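Local atomic coordinates of putative amidohydrolase (Unidentified, PDB entry 3MKV), a protein that probably hydrolyses dipeptides that end in proline, as a zinc-dependent prolidase of the amidohydrolase superfamily. Residues L7-A12 against V49-G54; Q23-L28 against V37-I42; T56-L61 against L381-N386; L3-F8 against L28-F33. All coordinates share one frame; numbering follows the deposited sequence.

In the fold
From the N terminus, strand 5-9 runs into the centre of a four-stranded mixed sheet and takes part in two contacts. Interaction 4 closes the first loop by pairing it with strand 25-30, and interaction 1 closes a wider one with strand 48-51. Interaction 2, the hairpin pairing of strands 25-30 and 33-38, lies nested inside the loop of interaction 1 and crosses interaction 4, with which it shares Leu28. Interaction 3 follows in series: 319 residues, carrying most of the barrel, lie between its segments before strand 380-383 returns to strand 56-63. Phe8, Val52 and Ile27 pack on Ile57, tying the small sheet to that junction.

Interaction 1. Residues L7-A12 against V49-G54; sequences LFRNGA and VIDVKG
Arg9 and Asp51 extend side by side from one face of a parallel strand pair and meet at their tips. Arg9 has CG anti to the backbone N (chi1 -167°) and its chain bends at chi3, which brings NH1 to 2.5 Å from Asp51 OD2 in a salt bridge. Guanidinium and carboxylate stand almost perpendicular, 89° apart, so the charges join through one nitrogen and one oxygen, not as a flat two-pronged pair. The other carboxylate oxygen, Asp51 OD1, receives weak hydrogen bonds from Asn10 ND2 and from Lys53 N, so both oxygens of Asp51 have partners. On the reverse face Phe8 and Ile50 also point the same way; Ile50 CD1 lies over the ring of Phe8 near its rim, a CH-pi contact 4.1 Å from the centroid, while Val52 CG2 comes to the ring edge. Three backbone bonds join the strands: Ile50 N donates to Leu7 O at 2.6 Å from above the carbonyl plane, Arg9 N to Ile50 O and Val52 N to Arg9 O. A further bond, Gly54 N to Asn10 O at 2.9 Å, ties the two segments where 7-12 turns its corner at Asn10 and Gly11. Strand 5-9 is flanked on its other side by strand 25-30, whose Ile27 and Ile29 touch Phe8, and the Phe8 face packs against Val382 of strand 380-383 and Ile57 of strand 56-63.

Interaction 2. Residues Q23-L28 against V37-I42; sequences QGFEIL and VSDKPI
This is an antiparallel hairpin contact at the surface, where strand 25-30 pairs with the end of strand 33-38, one of the two edge strands of the small sheet within this chain, and with the loop that follows. Glu26 and Ser38 form a hydrogen-bonded pair: Glu26 N donates to Ser38 O at 2.7 Å, nearly along the C=O axis, and Ser38 N returns a longer bond to Glu26 O at 3.2 Å. In the adjacent non-hydrogen-bonded pair, Ile27 CG2 touches Val37 CG2 at 3.8 Å. Phe25, its CG beside the backbone N (chi1 -77°), lays its ring alongside Asp39, with CB of Asp39 over one face and the carboxylate plane only 16° from that of the ring. Glu26 extends beyond CG so that OE2 accepts Ile42 N at 3.1 Å, the donor lying above the carboxylate plane. Ile42 CG1 and CD1 fold back onto Glu26 CB, and CD1 continues to Leu28 CB at 3.9 Å. From the end of the strand, Ser38 OG donates to Lys40 O at 2.7 Å. The chemistry implies a loop held to its hairpin by the Glu26 and Ser38 side chains, each bonded to loop backbone; the Ile42 N-H may help keep Glu26 ionised.

Interaction 3. Residues T56-L61 against L381-N386; sequences TIMPGL and LVVDGN
Leu381 stands on one face of a buried antiparallel pair, and its CB, CG and CD1 each meet a different part of segment 56-61. CB lies 3.6 Å from Met58 O and also meets Met58 CG. With CG anti to the carbonyl carbon (chi1 -54°), the branch point lies against backbone, Pro59 O and Gly60 CA, the latter without a side chain. At the tip, CD1 touches Leu61 CG at 3.9 Å, the two leucines crossing at about a right angle. Met58 lies alongside Leu381 on the same face. Its CG sits in the crowded position between backbone N and carbonyl carbon (chi1 67°), and the chain places SD 3.9 Å from Val383 CG2. On the reverse face Ile57 CG1 and Val382 CG2 form the matching apolar pair. Two hydrogen-bonded pairs bracket this non-hydrogen-bonded one: Leu381 N donates to Met58 O at 2.8 Å and Met58 N to Leu381 O, while Val383 N and Thr56 O are joined at 2.7 Å and Thr56 N returns to Val383 O. Thr56 adds a side-chain bond past the end of strand 380-383: OG1, beside its own backbone N, donates in the carbonyl plane to Gly385 O at a very short 2.5 Å. An inverse gamma turn centred on Asp384 carries the chain to that carbonyl. Strand 56-63 leads toward zinc ligands His65 and His67 and pairs onward with strand 102-107, whereas strand 380-383 has strand 403-406 on its other side; Phe8 of strand 5-9 covers Ile57 and Val382.

Interaction 4. Residues L3-F8 against L28-F33; sequences LTTFLF and LIEDGF
Two backbone hydrogen bonds hold Phe6 and Ile29 together: Phe6 N donates to Ile29 O at 2.6 Å and Ile29 N to Phe6 O at 2.7 Å, both in the carbonyl plane. Further toward the N terminus polar links thin out. Thr4 N points almost straight (175°) at Asp31 OD2, but at 3.5 Å the bond is weak, and a water accepting from Gly32 N bonds only weakly to Thr4 O. Thr5 occupies the non-hydrogen-bonded site facing Glu30. Its CG2, anti to the backbone N, packs on Leu28 CD1 at 3.7 Å, while OG1 lies against Glu30 CB. Glu30 starts from the crowded chi1 position (70°) and runs beside Leu3, whose CD2 ends 3.5 Å from Glu30 OE2. On the other face, CB atoms of Phe6 and Ile29 meet at 4.0 Å, and Ile29 CD1 comes to the edge of the Phe8 ring at CD2, 3.9 Å away. That apolar face continues onto Met405 of strand 403-406. After strand 25-30 the chain reverses through a type I' turn from Glu30 to Phe33, where Glu30 N donates to Phe33 O: a beta hairpin, its first arm paired antiparallel with strand 5-9 in the small sheet beside the amidohydrolase barrel.

Interaction 1. Residues L7-A12 against V49-G54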
loop_
_atom_site.group_PDB
_atom_site.type_symbol
_atom_site.label_atom_id
_atom_site.label_comp_id
_atom_site.label_asym_id
_atom_site.label_seq_id
_atom_site.Cartn_x
_atom_site.Cartn_y
_atom_site.Cartn_z
ATOM N N LEU A 7 45.274 -6.544 -43.237
ATOM C CA LEU A 7 45.529 -5.641 -44.343
ATOM C C LEU A 7 44.665 -5.991 -45.553
ATOM O O LEU A 7 44.875 -7.009 -46.221
ATOM C CB LEU A 7 47.016 -5.628 -44.709
ATOM C CG LEU A 7 47.393 -4.547 -45.723
ATOM C CD1 LEU A 7 48.860 -4.179 -45.610
ATOM C CD2 LEU A 7 47.067 -5.008 -47.132
ATOM N N PHE A 8 43.676 -5.143 -45.804
ATOM C CA PHE A 8 42.838 -5.260 -46.982
ATOM C C PHE A 8 43.596 -4.716 -48.182
ATOM O O PHE A 8 44.139 -3.608 -48.127
ATOM C CB PHE A 8 41.547 -4.477 -46.781
ATOM C CG PHE A 8 40.631 -5.077 -45.754
ATOM C CD1 PHE A 8 39.598 -5.918 -46.136
ATOM C CD2 PHE A 8 40.798 -4.799 -44.409
ATOM C CE1 PHE A 8 38.750 -6.468 -45.197
ATOM C CE2 PHE A 8 39.958 -5.349 -43.468
ATOM C CZ PHE A 8 38.934 -6.185 -43.861
ATOM N N ARG A 9 43.642 -5.487 -49.258
ATOM C CA ARG A 9 44.389 -5.132 -50.456
ATOM C C ARG A 9 43.648 -5.524 -51.747
ATOM O O ARG A 9 42.901 -6.478 -51.762
ATOM C CB ARG A 9 45.753 -5.828 -50.413
ATOM C CG ARG A 9 46.766 -5.325 -51.427
ATOM C CD ARG A 9 48.049 -6.154 -51.397
ATOM N NE ARG A 9 47.838 -7.524 -51.863
ATOM C CZ ARG A 9 47.626 -7.858 -53.133
ATOM N NH1 ARG A 9 47.447 -9.133 -53.467
ATOM N NH2 ARG A 9 47.593 -6.917 -54.070
ATOM N N ASN A 10 43.928 -4.826 -52.832
ATOM C CA ASN A 10 43.387 -5.188 -54.142
ATOM C C ASN A 10 41.868 -5.054 -54.310
ATOM O O ASN A 10 41.213 -5.939 -54.881
ATOM C CB ASN A 10 43.808 -6.608 -54.503
ATOM C CG ASN A 10 43.891 -6.820 -55.997
ATOM O OD1 ASN A 10 44.458 -5.993 -56.717
ATOM N ND2 ASN A 10 43.324 -7.925 -56.476
ATOM N N GLY A 11 41.310 -3.941 -53.839
ATOM C CA GLY A 11 39.880 -3.702 -53.990
ATOM C C GLY A 11 39.504 -2.248 -54.208
ATOM O O GLY A 11 40.348 -1.349 -54.141
ATOM N N ALA A 12 38.225 -2.021 -54.486
ATOM C CA ALA A 12 37.686 -0.678 -54.533
ATOM C C ALA A 12 37.330 -0.275 -53.109
ATOM O O ALA A 12 36.987 -1.124 -52.291
ATOM C CB ALA A 12 36.458 -0.630 -55.425
ATOM N N VAL A 49 46.935 -10.559 -44.425
ATOM C CA VAL A 49 46.488 -9.895 -45.645
ATOM C C VAL A 49 45.177 -10.449 -46.184
ATOM O O VAL A 49 44.987 -11.662 -46.269
ATOM C CB VAL A 49 47.562 -9.988 -46.757
ATOM C CG1 VAL A 49 46.968 -9.635 -48.130
ATOM C CG2 VAL A 49 48.750 -9.098 -46.423
ATOM N N ILE A 50 44.278 -9.549 -46.570
ATOM C CA ILE A 50 43.011 -9.956 -47.162
ATOM C C ILE A 50 42.900 -9.480 -48.609
ATOM O O ILE A 50 42.841 -8.283 -48.889
ATOM C CB ILE A 50 41.819 -9.467 -46.315
ATOM C CG1 ILE A 50 41.893 -10.098 -44.917
ATOM C CG2 ILE A 50 40.500 -9.797 -47.005
ATOM C CD1 ILE A 50 40.953 -9.502 -43.898
ATOM N N ASP A 51 42.885 -10.433 -49.533
ATOM C CA ASP A 51 42.842 -10.107 -50.945
ATOM C C ASP A 51 41.406 -10.102 -51.435
ATOM O O ASP A 51 40.720 -11.122 -51.395
ATOM C CB ASP A 51 43.686 -11.097 -51.748
ATOM C CG ASP A 51 44.193 -10.509 -53.052
ATOM O OD1 ASP A 51 43.367 -9.993 -53.839
ATOM O OD2 ASP A 51 45.422 -10.572 -53.287
ATOM N N VAL A 52 40.965 -8.947 -51.915
ATOM C CA VAL A 52 39.562 -8.733 -52.226
ATOM C C VAL A 52 39.178 -9.063 -53.671
ATOM O O VAL A 52 38.014 -8.913 -54.048
ATOM C CB VAL A 52 39.143 -7.279 -51.886
ATOM C CG1 VAL A 52 37.651 -7.084 -52.103
ATOM C CG2 VAL A 52 39.521 -6.947 -50.451
ATOM N N LYS A 53 40.145 -9.512 -54.470
ATOM C CA LYS A 53 39.882 -9.889 -55.863
ATOM C C LYS A 53 39.003 -8.866 -56.559
ATOM O O LYS A 53 38.034 -9.222 -57.238
ATOM C CB LYS A 53 39.219 -11.267 -55.956
ATOM C CG LYS A 53 40.166 -12.446 -55.775
ATOM C CD LYS A 53 41.163 -12.540 -56.931
ATOM C CE LYS A 53 40.478 -12.854 -58.266
ATOM N NZ LYS A 53 40.223 -14.311 -58.457
ATOM N N GLY A 54 39.337 -7.592 -56.372
ATOM C CA GLY A 54 38.626 -6.505 -57.037
ATOM C C GLY A 54 37.186 -6.325 -56.595
ATOM O O GLY A 54 36.351 -5.850 -57.365
#

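Interaction 2. Residues Q23-L28 against V37-I42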
loop_
_atom_site.group_PDB
_atom_site.type_symbol
_atom_site.label_atom_id
_atom_site.label_comp_id
_atom_site.label_asym_id
_atom_site.label_seq_id
_atom_site.Cartn_x
_atom_site.Cartn_y
_atom_site.Cartn_z
ATOM N N GLN A 23 39.888 3.569 -56.272
ATOM C CA GLN A 23 40.682 2.391 -56.597
ATOM C C GLN A 23 42.111 2.559 -56.103
ATOM O O GLN A 23 42.597 3.681 -55.983
ATOM C CB GLN A 23 40.673 2.149 -58.099
ATOM C CG GLN A 23 40.379 0.707 -58.465
ATOM C CD GLN A 23 38.891 0.434 -58.600
ATOM O OE1 GLN A 23 38.107 1.330 -58.936
ATOM N NE2 GLN A 23 38.496 -0.810 -58.352
ATOM N N GLY A 24 42.770 1.446 -55.789
ATOM C CA GLY A 24 44.190 1.476 -55.434
ATOM C C GLY A 24 44.547 1.838 -54.002
ATOM O O GLY A 24 45.669 2.264 -53.726
ATOM N N PHE A 25 43.607 1.663 -53.077
ATOM C CA PHE A 25 43.904 1.872 -51.658
ATOM C C PHE A 25 44.166 0.574 -50.907
ATOM O O PHE A 25 43.713 -0.503 -51.299
ATOM C CB PHE A 25 42.776 2.632 -50.963
ATOM C CG PHE A 25 42.775 4.101 -51.251
ATOM C CD1 PHE A 25 43.478 4.978 -50.436
ATOM C CD2 PHE A 25 42.069 4.609 -52.337
ATOM C CE1 PHE A 25 43.486 6.338 -50.701
ATOM C CE2 PHE A 25 42.071 5.961 -52.608
ATOM C CZ PHE A 25 42.782 6.831 -51.789
ATOM N N GLU A 26 44.910 0.694 -49.817
ATOM C CA GLU A 26 45.085 -0.408 -48.892
ATOM C C GLU A 26 44.691 0.059 -47.490
ATOM O O GLU A 26 44.871 1.236 -47.141
ATOM C CB GLU A 26 46.529 -0.914 -48.926
ATOM C CG GLU A 26 46.913 -1.571 -50.253
ATOM C CD GLU A 26 48.262 -2.274 -50.194
ATOM O OE1 GLU A 26 48.537 -3.095 -51.091
ATOM O OE2 GLU A 26 49.047 -2.010 -49.256
ATOM N N ILE A 27 44.134 -0.851 -46.693
ATOM C CA ILE A 27 43.665 -0.490 -45.362
ATOM C C ILE A 27 44.355 -1.330 -44.295
ATOM O O ILE A 27 44.412 -2.553 -44.390
ATOM C CB ILE A 27 42.133 -0.641 -45.248
ATOM C CG1 ILE A 27 41.451 -0.170 -46.536
ATOM C CG2 ILE A 27 41.610 0.140 -44.053
ATOM C CD1 ILE A 27 40.044 -0.686 -46.703
ATOM N N LEU A 28 44.893 -0.661 -43.284
ATOM C CA LEU A 28 45.602 -1.345 -42.214
ATOM C C LEU A 28 44.768 -1.369 -40.940
ATOM O O LEU A 28 44.552 -0.338 -40.308
ATOM C CB LEU A 28 46.945 -0.673 -41.944
ATOM C CG LEU A 28 47.786 -1.281 -40.818
ATOM C CD1 LEU A 28 48.279 -2.674 -41.190
ATOM C CD2 LEU A 28 48.951 -0.369 -40.484
ATOM N N VAL A 37 45.048 4.217 -44.221
ATOM C CA VAL A 37 44.245 4.114 -45.423
ATOM C C VAL A 37 44.939 4.922 -46.521
ATOM O O VAL A 37 44.662 6.113 -46.690
ATOM C CB VAL A 37 42.817 4.666 -45.187
ATOM C CG1 VAL A 37 41.972 4.543 -46.448
ATOM C CG2 VAL A 37 42.148 3.952 -44.018
ATOM N N SER A 38 45.849 4.285 -47.256
ATOM C CA SER A 38 46.578 4.980 -48.318
ATOM C C SER A 38 46.548 4.225 -49.633
ATOM O O SER A 38 46.157 3.059 -49.687
ATOM C CB SER A 38 48.033 5.234 -47.914
ATOM O OG SER A 38 48.830 4.086 -48.150
ATOM N N ASP A 39 46.963 4.912 -50.692
ATOM C CA ASP A 39 47.119 4.302 -52.008
ATOM C C ASP A 39 48.557 3.825 -52.177
ATOM O O ASP A 39 48.824 2.849 -52.876
ATOM C CB ASP A 39 46.747 5.298 -53.105
ATOM C CG ASP A 39 47.024 6.734 -52.703
ATOM O OD1 ASP A 39 46.351 7.639 -53.238
ATOM O OD2 ASP A 39 47.907 6.960 -51.844
ATOM N N LYS A 40 49.475 4.527 -51.520
ATOM C CA LYS A 40 50.856 4.079 -51.399
ATOM C C LYS A 40 50.922 2.826 -50.529
ATOM O O LYS A 40 50.920 2.922 -49.301
ATOM C CB LYS A 40 51.715 5.175 -50.762
ATOM C CG LYS A 40 52.298 6.182 -51.742
ATOM C CD LYS A 40 53.169 5.489 -52.781
ATOM C CE LYS A 40 54.388 6.330 -53.138
ATOM N NZ LYS A 40 54.030 7.751 -53.398
ATOM N N PRO A 41 50.978 1.643 -51.165
ATOM C CA PRO A 41 51.079 0.393 -50.428
ATOM C C PRO A 41 51.751 0.582 -49.070
ATOM O O PRO A 41 52.727 1.323 -48.957
ATOM C CB PRO A 41 51.935 -0.465 -51.356
ATOM C CG PRO A 41 51.511 -0.009 -52.749
ATOM C CD PRO A 41 50.962 1.405 -52.620
ATOM N N ILE A 42 51.219 -0.082 -48.048
ATOM C CA ILE A 42 51.676 0.121 -46.672
ATOM C C ILE A 42 52.489 -1.045 -46.125
ATOM O O ILE A 42 52.304 -2.195 -46.527
ATOM C CB ILE A 42 50.498 0.420 -45.712
ATOM C CG1 ILE A 42 49.237 -0.321 -46.166
ATOM C CG2 ILE A 42 50.230 1.920 -45.646
ATOM C CD1 ILE A 42 47.953 0.266 -45.617
#

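Interaction 3. Residues T56-L61 against L381-N386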
loop_
_atom_site.group_PDB
_atom_site.type_symbol
_atom_site.label_atom_id
_atom_site.label_comp_id
_atom_site.label_asym_id
_atom_site.label_seq_id
_atom_site.Cartn_x
_atom_site.Cartn_y
_atom_site.Cartn_z
ATOM N N THR A 56 34.368 -4.832 -53.471
ATOM C CA THR A 56 34.199 -3.541 -52.806
ATOM C C THR A 56 34.375 -3.607 -51.293
ATOM O O THR A 56 33.772 -4.435 -50.603
ATOM C CB THR A 56 32.842 -2.898 -53.141
ATOM O OG1 THR A 56 32.653 -2.889 -54.565
ATOM C CG2 THR A 56 32.793 -1.474 -52.614
ATOM N N ILE A 57 35.224 -2.730 -50.786
ATOM C CA ILE A 57 35.407 -2.598 -49.361
ATOM C C ILE A 57 34.674 -1.337 -48.918
ATOM O O ILE A 57 35.005 -0.231 -49.345
ATOM C CB ILE A 57 36.901 -2.526 -48.999
ATOM C CG1 ILE A 57 37.626 -3.763 -49.533
ATOM C CG2 ILE A 57 37.093 -2.412 -47.486
ATOM C CD1 ILE A 57 39.127 -3.728 -49.351
ATOM N N MET A 58 33.659 -1.516 -48.077
ATOM C CA MET A 58 32.845 -0.394 -47.608
ATOM C C MET A 58 32.672 -0.422 -46.086
ATOM O O MET A 58 32.847 -1.467 -45.450
ATOM C CB MET A 58 31.470 -0.398 -48.298
ATOM C CG MET A 58 30.587 -1.572 -47.912
ATOM S SD MET A 58 28.880 -1.386 -48.447
ATOM C CE MET A 58 28.437 0.056 -47.486
ATOM N N PRO A 59 32.291 0.722 -45.499
ATOM C CA PRO A 59 32.118 0.779 -44.045
ATOM C C PRO A 59 30.935 -0.071 -43.585
ATOM O O PRO A 59 30.017 -0.337 -44.366
ATOM C CB PRO A 59 31.826 2.254 -43.771
ATOM C CG PRO A 59 32.090 2.976 -45.063
ATOM C CD PRO A 59 31.956 1.993 -46.162
ATOM N N GLY A 60 30.970 -0.491 -42.323
ATOM C CA GLY A 60 29.838 -1.174 -41.695
ATOM C C GLY A 60 28.558 -0.366 -41.793
ATOM O O GLY A 60 28.568 0.862 -41.652
ATOM N N LEU A 61 27.449 -1.047 -42.055
ATOM C CA LEU A 61 26.173 -0.358 -42.188
ATOM C C LEU A 61 25.583 -0.089 -40.803
ATOM O O LEU A 61 25.837 -0.839 -39.857
ATOM C CB LEU A 61 25.196 -1.190 -43.001
ATOM C CG LEU A 61 25.614 -1.659 -44.387
ATOM C CD1 LEU A 61 24.758 -2.854 -44.773
ATOM C CD2 LEU A 61 25.440 -0.542 -45.392
ATOM N N LEU A 381 33.048 -4.052 -44.295
ATOM C CA LEU A 381 32.391 -5.035 -45.145
ATOM C C LEU A 381 33.167 -5.231 -46.448
ATOM O O LEU A 381 33.864 -4.323 -46.921
ATOM C CB LEU A 381 30.969 -4.591 -45.494
ATOM C CG LEU A 381 30.000 -4.219 -44.378
ATOM C CD1 LEU A 381 28.572 -4.136 -44.949
ATOM C CD2 LEU A 381 30.087 -5.236 -43.245
ATOM N N VAL A 382 33.036 -6.417 -47.027
ATOM C CA VAL A 382 33.469 -6.639 -48.398
ATOM C C VAL A 382 32.265 -7.103 -49.197
ATOM O O VAL A 382 31.644 -8.106 -48.864
ATOM C CB VAL A 382 34.597 -7.688 -48.495
ATOM C CG1 VAL A 382 34.666 -8.263 -49.904
ATOM C CG2 VAL A 382 35.918 -7.072 -48.106
ATOM N N VAL A 383 31.923 -6.365 -50.241
ATOM C CA VAL A 383 30.753 -6.703 -51.031
ATOM C C VAL A 383 31.112 -7.124 -52.451
ATOM O O VAL A 383 32.026 -6.576 -53.075
ATOM C CB VAL A 383 29.758 -5.541 -51.073
ATOM C CG1 VAL A 383 28.491 -5.945 -51.833
ATOM C CG2 VAL A 383 29.424 -5.101 -49.652
ATOM N N ASP A 384 30.390 -8.118 -52.947
ATOM C CA ASP A 384 30.546 -8.548 -54.312
ATOM C C ASP A 384 29.615 -7.730 -55.189
ATOM O O ASP A 384 28.555 -8.203 -55.595
ATOM C CB ASP A 384 30.227 -10.033 -54.442
ATOM C CG ASP A 384 30.493 -10.565 -55.838
ATOM O OD1 ASP A 384 31.346 -9.987 -56.552
ATOM O OD2 ASP A 384 29.853 -11.566 -56.217
ATOM N N GLY A 385 30.017 -6.495 -55.471
ATOM C CA GLY A 385 29.210 -5.585 -56.269
ATOM C C GLY A 385 29.592 -4.147 -55.968
ATOM O O GLY A 385 30.477 -3.891 -55.144
ATOM N N ASN A 386 28.925 -3.206 -56.634
ATOM C CA ASN A 386 29.203 -1.778 -56.439
ATOM C C ASN A 386 27.966 -0.967 -56.036
ATOM O O ASN A 386 27.188 -0.531 -56.887
ATOM C CB ASN A 386 29.847 -1.178 -57.688
ATOM C CG ASN A 386 30.035 0.316 -57.575
ATOM O OD1 ASN A 386 29.368 0.981 -56.777
ATOM N ND2 ASN A 386 30.946 0.856 -58.371
#

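Interaction 4. Residues L3-F8 against L28-F33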
loop_
_atom_site.group_PDB
_atom_site.type_symbol
_atom_site.label_atom_id
_atom_site.label_comp_id
_atom_site.label_asym_id
_atom_site.label_seq_id
_atom_site.Cartn_x
_atom_site.Cartn_y
_atom_site.Cartn_z
ATOM N N LEU A 3 49.022 -7.252 -30.958
ATOM C CA LEU A 3 48.911 -6.942 -32.413
ATOM C C LEU A 3 48.222 -8.055 -33.203
ATOM O O LEU A 3 48.874 -8.984 -33.688
ATOM C CB LEU A 3 50.291 -6.678 -33.021
ATOM C CG LEU A 3 50.978 -5.345 -32.726
ATOM C CD1 LEU A 3 52.202 -5.188 -33.627
ATOM C CD2 LEU A 3 50.009 -4.182 -32.909
ATOM N N THR A 4 46.902 -7.956 -33.332
ATOM C CA THR A 4 46.166 -8.832 -34.230
ATOM C C THR A 4 45.751 -8.008 -35.441
ATOM O O THR A 4 44.747 -7.301 -35.413
ATOM C CB THR A 4 44.942 -9.439 -33.550
ATOM O OG1 THR A 4 44.363 -10.429 -34.407
ATOM C CG2 THR A 4 43.924 -8.358 -33.233
ATOM N N THR A 5 46.543 -8.110 -36.503
ATOM C CA THR A 5 46.508 -7.145 -37.594
ATOM C C THR A 5 45.879 -7.684 -38.878
ATOM O O THR A 5 45.885 -8.885 -39.128
ATOM C CB THR A 5 47.932 -6.630 -37.894
ATOM O OG1 THR A 5 48.470 -6.009 -36.717
ATOM C CG2 THR A 5 47.921 -5.630 -39.031
ATOM N N PHE A 6 45.326 -6.778 -39.681
ATOM C CA PHE A 6 44.726 -7.138 -40.960
ATOM C C PHE A 6 45.030 -6.080 -42.018
ATOM O O PHE A 6 45.048 -4.874 -41.734
ATOM C CB PHE A 6 43.212 -7.317 -40.835
ATOM C CG PHE A 6 42.807 -8.480 -39.987
ATOM C CD1 PHE A 6 42.444 -9.683 -40.567
ATOM C CD2 PHE A 6 42.784 -8.374 -38.603
ATOM C CE1 PHE A 6 42.064 -10.762 -39.784
ATOM C CE2 PHE A 6 42.409 -9.451 -37.812
ATOM C CZ PHE A 6 42.049 -10.647 -38.403
ATOM N N LEU A 7 45.274 -6.544 -43.237
ATOM C CA LEU A 7 45.529 -5.641 -44.343
ATOM C C LEU A 7 44.665 -5.991 -45.553
ATOM O O LEU A 7 44.875 -7.009 -46.221
ATOM C CB LEU A 7 47.016 -5.628 -44.709
ATOM C CG LEU A 7 47.393 -4.547 -45.723
ATOM C CD1 LEU A 7 48.860 -4.179 -45.610
ATOM C CD2 LEU A 7 47.067 -5.008 -47.132
ATOM N N PHE A 8 43.676 -5.143 -45.804
ATOM C CA PHE A 8 42.838 -5.260 -46.982
ATOM C C PHE A 8 43.596 -4.716 -48.182
ATOM O O PHE A 8 44.139 -3.608 -48.127
ATOM C CB PHE A 8 41.547 -4.477 -46.781
ATOM C CG PHE A 8 40.631 -5.077 -45.754
ATOM C CD1 PHE A 8 39.598 -5.918 -46.136
ATOM C CD2 PHE A 8 40.798 -4.799 -44.409
ATOM C CE1 PHE A 8 38.750 -6.468 -45.197
ATOM C CE2 PHE A 8 39.958 -5.349 -43.468
ATOM C CZ PHE A 8 38.934 -6.185 -43.861
ATOM N N LEU A 28 44.893 -0.661 -43.284
ATOM C CA LEU A 28 45.602 -1.345 -42.214
ATOM C C LEU A 28 44.768 -1.369 -40.940
ATOM O O LEU A 28 44.552 -0.338 -40.308
ATOM C CB LEU A 28 46.945 -0.673 -41.944
ATOM C CG LEU A 28 47.786 -1.281 -40.818
ATOM C CD1 LEU A 28 48.279 -2.674 -41.190
ATOM C CD2 LEU A 28 48.951 -0.369 -40.484
ATOM N N ILE A 29 44.293 -2.557 -40.577
ATOM C CA ILE A 29 43.516 -2.741 -39.366
ATOM C C ILE A 29 44.346 -3.445 -38.313
ATOM O O ILE A 29 44.969 -4.468 -38.593
ATOM C CB ILE A 29 42.268 -3.601 -39.630
ATOM C CG1 ILE A 29 41.248 -2.799 -40.434
ATOM C CG2 ILE A 29 41.677 -4.114 -38.314
ATOM C CD1 ILE A 29 41.837 -2.211 -41.680
ATOM N N GLU A 30 44.353 -2.905 -37.102
ATOM C CA GLU A 30 44.971 -3.610 -35.989
ATOM C C GLU A 30 44.366 -3.213 -34.647
ATOM O O GLU A 30 44.202 -2.027 -34.348
ATOM C CB GLU A 30 46.485 -3.409 -35.991
ATOM C CG GLU A 30 46.921 -2.010 -35.641
ATOM C CD GLU A 30 48.398 -1.806 -35.878
ATOM O OE1 GLU A 30 48.842 -1.967 -37.036
ATOM O OE2 GLU A 30 49.114 -1.484 -34.906
ATOM N N ASP A 31 44.029 -4.224 -33.852
ATOM C CA ASP A 31 43.444 -4.014 -32.528
ATOM C C ASP A 31 42.143 -3.208 -32.542
ATOM O O ASP A 31 41.970 -2.265 -31.764
ATOM C CB ASP A 31 44.458 -3.363 -31.588
ATOM C CG ASP A 31 45.497 -4.342 -31.088
ATOM O OD1 ASP A 31 46.441 -3.897 -30.404
ATOM O OD2 ASP A 31 45.373 -5.555 -31.376
ATOM N N GLY A 32 41.234 -3.585 -33.435
ATOM C CA GLY A 32 39.903 -3.003 -33.454
ATOM C C GLY A 32 39.735 -1.735 -34.267
ATOM O O GLY A 32 38.614 -1.329 -34.552
ATOM N N PHE A 33 40.837 -1.103 -34.650
ATOM C CA PHE A 33 40.742 0.189 -35.324
ATOM C C PHE A 33 41.422 0.244 -36.686
ATOM O O PHE A 33 42.376 -0.488 -36.948
ATOM C CB PHE A 33 41.299 1.295 -34.429
ATOM C CG PHE A 33 40.518 1.498 -33.174
ATOM C CD1 PHE A 33 39.478 2.411 -33.132
ATOM C CD2 PHE A 33 40.812 0.768 -32.032
ATOM C CE1 PHE A 33 38.748 2.602 -31.970
ATOM C CE2 PHE A 33 40.087 0.951 -30.863
ATOM C CZ PHE A 33 39.053 1.871 -30.831
HETATM O O HOH W 1 41.745 -5.743 -34.634
#